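Local coordinates for protein Sex comb on midleg CG9495-PA (PDB 1PK1) that probably acts as a Polycomb-group repressor in Drosophila, its SAM domain being a protein-protein interaction module that pairs here with a chain of another protein, at residues 18-23 with 39-44; 24-29 with 73-78. The protein carries 2 engineered substitutions. One frame throughout, in Å; residues are numbered along the deposited sequence.

Contact 1. Residues 18-23 with 39-44; sequences TIEEVI and LFRKHE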
loop_
_atom_site.group_PDB
_atom_site.type_symbol
_atom_site.label_atom_id
_atom_site.label_comp_id
_atom_site.label_asym_id
_atom_site.label_seq_id
_atom_site.Cartn_x
_atom_site.Cartn_y
_atom_site.Cartn_z
ATOM N N THR B 18 -2.463 -4.789 -21.993
ATOM C CA THR B 18 -1.532 -5.908 -22.017
ATOM C C THR B 18 -0.783 -5.827 -20.694
ATOM O O THR B 18 -0.937 -4.853 -19.958
ATOM C CB THR B 18 -0.498 -5.757 -23.138
ATOM O OG1 THR B 18 0.300 -4.592 -22.889
ATOM C CG2 THR B 18 -1.191 -5.623 -24.495
ATOM N N ILE B 19 0.023 -6.841 -20.397
ATOM C CA ILE B 19 0.807 -6.845 -19.173
ATOM C C ILE B 19 1.720 -5.615 -19.124
ATOM O O ILE B 19 1.831 -4.954 -18.090
ATOM C CB ILE B 19 1.676 -8.128 -19.078
ATOM C CG1 ILE B 19 0.773 -9.356 -18.907
ATOM C CG2 ILE B 19 2.675 -7.998 -17.932
ATOM C CD1 ILE B 19 1.500 -10.692 -19.045
ATOM N N GLU B 20 2.369 -5.292 -20.240
ATOM C CA GLU B 20 3.255 -4.132 -20.249
ATOM C C GLU B 20 2.498 -2.816 -20.050
ATOM O O GLU B 20 3.008 -1.895 -19.412
ATOM C CB GLU B 20 4.071 -4.081 -21.542
ATOM C CG GLU B 20 5.143 -5.166 -21.640
ATOM C CD GLU B 20 6.006 -5.260 -20.384
ATOM O OE1 GLU B 20 6.389 -4.207 -19.830
ATOM O OE2 GLU B 20 6.311 -6.392 -19.957
ATOM N N GLU B 21 1.287 -2.731 -20.588
ATOM C CA GLU B 21 0.483 -1.521 -20.431
ATOM C C GLU B 21 0.087 -1.339 -18.966
ATOM O O GLU B 21 0.033 -0.215 -18.472
ATOM C CB GLU B 21 -0.762 -1.579 -21.315
ATOM C CG GLU B 21 -0.445 -1.434 -22.812
ATOM C CD GLU B 21 -1.686 -1.451 -23.681
ATOM O OE1 GLU B 21 -2.459 -2.429 -23.603
ATOM O OE2 GLU B 21 -1.891 -0.483 -24.448
ATOM N N VAL B 22 -0.193 -2.444 -18.281
ATOM C CA VAL B 22 -0.551 -2.389 -16.860
ATOM C C VAL B 22 0.656 -1.913 -16.055
ATOM O O VAL B 22 0.533 -1.086 -15.142
ATOM C CB VAL B 22 -0.983 -3.780 -16.329
ATOM C CG1 VAL B 22 -1.024 -3.775 -14.805
ATOM C CG2 VAL B 22 -2.356 -4.145 -16.884
ATOM N N ILE B 23 1.827 -2.443 -16.387
ATOM C CA ILE B 23 3.040 -2.054 -15.689
ATOM C C ILE B 23 3.358 -0.582 -15.940
ATOM O O ILE B 23 3.788 0.125 -15.033
ATOM C CB ILE B 23 4.222 -2.943 -16.118
ATOM C CG1 ILE B 23 3.966 -4.372 -15.619
ATOM C CG2 ILE B 23 5.533 -2.383 -15.566
ATOM C CD1 ILE B 23 5.034 -5.378 -15.997
ATOM N N LEU B 39 7.273 -8.702 -10.890
ATOM C CA LEU B 39 6.307 -9.550 -10.200
ATOM C C LEU B 39 5.025 -9.542 -11.029
ATOM O O LEU B 39 4.351 -10.566 -11.172
ATOM C CB LEU B 39 6.055 -9.007 -8.790
ATOM C CG LEU B 39 5.233 -9.812 -7.784
ATOM C CD1 LEU B 39 5.735 -11.255 -7.690
ATOM C CD2 LEU B 39 5.336 -9.118 -6.427
ATOM N N PHE B 40 4.689 -8.380 -11.582
ATOM C CA PHE B 40 3.505 -8.267 -12.420
ATOM C C PHE B 40 3.687 -9.089 -13.689
ATOM O O PHE B 40 2.736 -9.687 -14.193
ATOM C CB PHE B 40 3.222 -6.801 -12.759
ATOM C CG PHE B 40 2.415 -6.096 -11.712
ATOM C CD1 PHE B 40 2.894 -5.981 -10.411
ATOM C CD2 PHE B 40 1.148 -5.603 -12.010
ATOM C CE1 PHE B 40 2.122 -5.390 -9.414
ATOM C CE2 PHE B 40 0.363 -5.010 -11.024
ATOM C CZ PHE B 40 0.849 -4.904 -9.722
ATOM N N ARG B 41 4.915 -9.135 -14.197
ATOM C CA ARG B 41 5.199 -9.930 -15.388
ATOM C C ARG B 41 5.081 -11.413 -15.032
ATOM O O ARG B 41 4.463 -12.191 -15.766
ATOM C CB ARG B 41 6.607 -9.626 -15.912
ATOM C CG ARG B 41 6.784 -8.177 -16.324
ATOM C CD ARG B 41 8.085 -7.930 -17.080
ATOM N NE ARG B 41 8.149 -6.558 -17.587
ATOM C CZ ARG B 41 8.442 -5.493 -16.847
ATOM N NH1 ARG B 41 8.714 -5.623 -15.557
ATOM N NH2 ARG B 41 8.445 -4.288 -17.398
ATOM N N LYS B 42 5.662 -11.784 -13.893
ATOM C CA LYS B 42 5.642 -13.161 -13.398
ATOM C C LYS B 42 4.208 -13.671 -13.234
ATOM O O LYS B 42 3.892 -14.801 -13.617
ATOM C CB LYS B 42 6.372 -13.227 -12.049
ATOM C CG LYS B 42 6.363 -14.588 -11.353
ATOM C CD LYS B 42 7.305 -15.582 -12.004
ATOM C CE LYS B 42 7.468 -16.818 -11.126
ATOM N NZ LYS B 42 8.293 -17.861 -11.788
ATOM N N HIS B 43 3.339 -12.834 -12.674
ATOM C CA HIS B 43 1.949 -13.218 -12.458
ATOM C C HIS B 43 1.043 -12.948 -13.652
ATOM O O HIS B 43 -0.169 -13.194 -13.594
ATOM C CB HIS B 43 1.424 -12.536 -11.189
ATOM C CG HIS B 43 1.952 -13.154 -9.934
ATOM N ND1 HIS B 43 1.311 -14.195 -9.291
ATOM C CD2 HIS B 43 3.111 -12.956 -9.263
ATOM C CE1 HIS B 43 2.054 -14.610 -8.282
ATOM N NE2 HIS B 43 3.152 -13.877 -8.242
ATOM N N GLU B 44 1.645 -12.461 -14.735
ATOM C CA GLU B 44 0.930 -12.173 -15.976
ATOM C C GLU B 44 -0.285 -11.297 -15.720
ATOM O O GLU B 44 -1.400 -11.615 -16.133
ATOM C CB GLU B 44 0.513 -13.490 -16.643
ATOM C CG GLU B 44 1.696 -14.296 -17.163
ATOM C CD GLU B 44 1.357 -15.757 -17.440
ATOM O OE1 GLU B 44 0.167 -16.086 -17.625
ATOM O OE2 GLU B 44 2.297 -16.574 -17.479
#

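Contact 2. Residues 24-29 with 73-78; sequences QYIESN and CNLVNK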
loop_
_atom_site.group_PDB
_atom_site.type_symbol
_atom_site.label_atom_id
_atom_site.label_comp_id
_atom_site.label_asym_id
_atom_site.label_seq_id
_atom_site.Cartn_x
_atom_site.Cartn_y
_atom_site.Cartn_z
ATOM N N GLN B 24 3.142 -0.122 -17.167
ATOM C CA GLN B 24 3.388 1.279 -17.503
ATOM C C GLN B 24 2.441 2.180 -16.700
ATOM O O GLN B 24 2.835 3.253 -16.244
ATOM C CB GLN B 24 3.184 1.512 -19.003
ATOM C CG GLN B 24 3.231 2.980 -19.422
ATOM C CD GLN B 24 4.587 3.625 -19.187
ATOM O OE1 GLN B 24 4.728 4.846 -19.285
ATOM N NE2 GLN B 24 5.591 2.810 -18.882
ATOM N N TYR B 25 1.195 1.738 -16.530
ATOM C CA TYR B 25 0.219 2.513 -15.764
ATOM C C TYR B 25 0.674 2.645 -14.315
ATOM O O TYR B 25 0.747 3.748 -13.764
ATOM C CB TYR B 25 -1.161 1.845 -15.808
ATOM C CG TYR B 25 -2.142 2.447 -14.828
ATOM C CD1 TYR B 25 -2.503 3.792 -14.918
ATOM C CD2 TYR B 25 -2.687 1.687 -13.791
ATOM C CE1 TYR B 25 -3.372 4.367 -14.009
ATOM C CE2 TYR B 25 -3.566 2.259 -12.868
ATOM C CZ TYR B 25 -3.899 3.602 -12.987
ATOM O OH TYR B 25 -4.749 4.201 -12.093
ATOM N N ILE B 26 0.985 1.513 -13.694
ATOM C CA ILE B 26 1.434 1.521 -12.310
ATOM C C ILE B 26 2.688 2.376 -12.133
ATOM O O ILE B 26 2.721 3.276 -11.299
ATOM C CB ILE B 26 1.754 0.094 -11.813
ATOM C CG1 ILE B 26 0.511 -0.797 -11.919
ATOM C CG2 ILE B 26 2.249 0.148 -10.375
ATOM C CD1 ILE B 26 -0.643 -0.364 -11.048
ATOM N N GLU B 27 3.716 2.091 -12.925
ATOM C CA GLU B 27 4.979 2.817 -12.823
ATOM C C GLU B 27 4.939 4.297 -13.198
ATOM O O GLU B 27 5.631 5.104 -12.577
ATOM C CB GLU B 27 6.062 2.092 -13.636
ATOM C CG GLU B 27 6.554 0.820 -12.946
ATOM C CD GLU B 27 7.475 -0.032 -13.808
ATOM O OE1 GLU B 27 8.086 0.502 -14.758
ATOM O OE2 GLU B 27 7.598 -1.244 -13.518
ATOM N N SER B 28 4.138 4.662 -14.193
ATOM C CA SER B 28 4.058 6.065 -14.603
ATOM C C SER B 28 3.260 6.896 -13.607
ATOM O O SER B 28 3.340 8.127 -13.602
ATOM C CB SER B 28 3.429 6.191 -15.995
ATOM O OG SER B 28 2.037 5.933 -15.965
ATOM N N ASN B 29 2.486 6.226 -12.762
ATOM C CA ASN B 29 1.687 6.927 -11.767
ATOM C C ASN B 29 2.307 6.895 -10.374
ATOM O O ASN B 29 2.082 7.801 -9.569
ATOM C CB ASN B 29 0.273 6.347 -11.742
ATOM C CG ASN B 29 -0.595 6.908 -12.850
ATOM O OD1 ASN B 29 -1.128 8.012 -12.732
ATOM N ND2 ASN B 29 -0.718 6.166 -13.942
ATOM N N CYS B 73 -3.766 -1.001 -4.996
ATOM C CA CYS B 73 -5.232 -1.002 -4.961
ATOM C C CYS B 73 -5.747 0.403 -5.231
ATOM O O CYS B 73 -6.760 0.577 -5.903
ATOM C CB CYS B 73 -5.755 -1.467 -3.600
ATOM S SG CYS B 73 -5.783 -3.241 -3.373
ATOM N N ASN B 74 -5.039 1.398 -4.709
ATOM C CA ASN B 74 -5.432 2.796 -4.895
ATOM C C ASN B 74 -5.428 3.143 -6.382
ATOM O O ASN B 74 -6.322 3.834 -6.867
ATOM C CB ASN B 74 -4.481 3.725 -4.131
ATOM C CG ASN B 74 -4.846 5.193 -4.290
ATOM O OD1 ASN B 74 -4.168 5.942 -4.996
ATOM N ND2 ASN B 74 -5.928 5.605 -3.640
ATOM N N LEU B 75 -4.424 2.655 -7.103
ATOM C CA LEU B 75 -4.329 2.908 -8.538
ATOM C C LEU B 75 -5.358 2.088 -9.314
ATOM O O LEU B 75 -5.916 2.563 -10.303
ATOM C CB LEU B 75 -2.920 2.585 -9.044
ATOM C CG LEU B 75 -1.791 3.459 -8.487
ATOM C CD1 LEU B 75 -0.448 2.928 -8.975
ATOM C CD2 LEU B 75 -1.994 4.909 -8.925
ATOM N N VAL B 76 -5.602 0.856 -8.871
ATOM C CA VAL B 76 -6.579 -0.006 -9.532
ATOM C C VAL B 76 -7.965 0.633 -9.455
ATOM O O VAL B 76 -8.687 0.681 -10.449
ATOM C CB VAL B 76 -6.656 -1.401 -8.870
ATOM C CG1 VAL B 76 -7.813 -2.197 -9.467
ATOM C CG2 VAL B 76 -5.345 -2.153 -9.081
ATOM N N ASN B 77 -8.322 1.115 -8.269
ATOM C CA ASN B 77 -9.622 1.743 -8.050
ATOM C C ASN B 77 -9.906 2.883 -9.021
ATOM O O ASN B 77 -11.052 3.085 -9.424
ATOM C CB ASN B 77 -9.724 2.259 -6.612
ATOM C CG ASN B 77 -9.942 1.145 -5.602
ATOM O OD1 ASN B 77 -9.721 1.324 -4.404
ATOM N ND2 ASN B 77 -10.389 -0.003 -6.078
ATOM N N LYS B 78 -8.866 3.624 -9.394
ATOM C CA LYS B 78 -9.025 4.750 -10.312
ATOM C C LYS B 78 -9.484 4.348 -11.711
ATOM O O LYS B 78 -10.182 5.114 -12.382
ATOM C CB LYS B 78 -7.712 5.538 -10.419
ATOM C CG LYS B 78 -7.258 6.170 -9.105
ATOM C CD LYS B 78 -5.981 6.972 -9.285
ATOM C CE LYS B 78 -5.513 7.556 -7.961
ATOM N NZ LYS B 78 -4.411 8.535 -8.164
#

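Contact 1. Residues 18-23 with 39-44
Arg41 grips Glu20 side-on: Arg41 NE donates a hydrogen bond to Glu20 OE2 at 3.0 Å and Arg41 NH2 another to Glu20 OE1 at 3.2 Å. Each carboxylate oxygen receives its donor on the syn lone pair. The grip is not quite flat: the carboxylate and guanidinium planes are 23° apart, and both hydrogen bonds are bent, with N-H...O angles of about 140°. Glu20 gets there by folding its chain at chi2 (-49°), while Arg41 runs extended from CG to NE and crosses it at about a right angle. A second acid, Asp38 on the same helix as Arg41, takes up NH1 in another salt bridge, so two carboxylates share the cation and probably offset its charge and fix the rotation of the guanidinium. Against one face of that group lies the Ile23 CD1 methyl, over its centre and 3.5 Å above the plane. The same methyl packs tightly on the aliphatic part of the arginine, with Ile23 CD1 only 3.3 Å from Arg41 CG. In the small helical bundle of the SAM domain, this is where the start of helix 19-29 meets the end of helix 37-42, and both ends are capped. Thr18 and Glu21 form a capping box, in which Glu21 N donates to Thr18 OG1 at 3.1 Å and Thr18 N donates back to Glu21 OE1, and Glu44, with positive phi, closes the other helix in a Schellman motif. Ile19 lies against that turn, its CD1 reaching Glu44 CA at 3.5 Å while its CG2 rests near the backbone of Phe40 and Arg41. Deeper in, Ile23 CG1 packs on Phe40 CB at 3.8 Å. Val22 CG1 meets the edge of the Phe40 ring, near its plane, 4.0 Å from CD2.

Contact 2. Residues 24-29 with 73-78
Tyr25 reaches across to the backbone of the facing helix, its OH donating to Leu75 O at 2.7 Å. The hydroxyl sits 29° above the carbonyl plane rather than on a lone pair, and the oxygen it uses also takes a weak bond from Lys78 N. Swung out with CG anti to its own backbone N, the tyrosine lays its ring edge along Leu75, where Tyr25 CE2 touches Leu75 CB at 3.9 Å, and its OH lies 3.7 Å from Lys78 CB. Leu75 forks beyond this point: CD1 meets Ile26 CD1 at 3.9 Å, and CD2 meets Asn29 CB at the same distance. A phenylalanine here has no hydroxyl for the one hydrogen bond between the two segments, and would probably leave them held by apolar packing alone. Behind the first shell, Asn29 ND2 turns back to Tyr25 O at 2.8 Å, a nearly straight bond (168°) lying in the amide plane, which holds the Asn29 side chain against its own helix. The ring of Trp17 meets that of Tyr25 obliquely, and Leu33 touches both Ile26 and Leu75. The axes of segments 24-29 and 73-78 approach to 10.6 Å at 114°, where the end of helix 19-29 packs on the long C-terminal helix 66-79, as in the five-helix bundle of SAM domains.

In the fold
Helix 19-29 serves both contacts, its first half meeting helix 37-42 in contact 1 and its second half meeting helix 66-79 in contact 2; their centres are about 12 Å apart. Each joins buried aliphatic groups to an exposed margin, but the polar chemistry differs. The margin of contact 1 carries a charged pair between side chains, whereas contact 2 relies on a neutral bond from a side chain to a main-chain oxygen. Contact 1 involves helix termini, and no other chain of the assembly touches its segments. In contact 2 the last turns of helix 19-29 cross helix 66-79, and Asn74 of segment 73-78 packs on an apolar side chain of the chain of another protein.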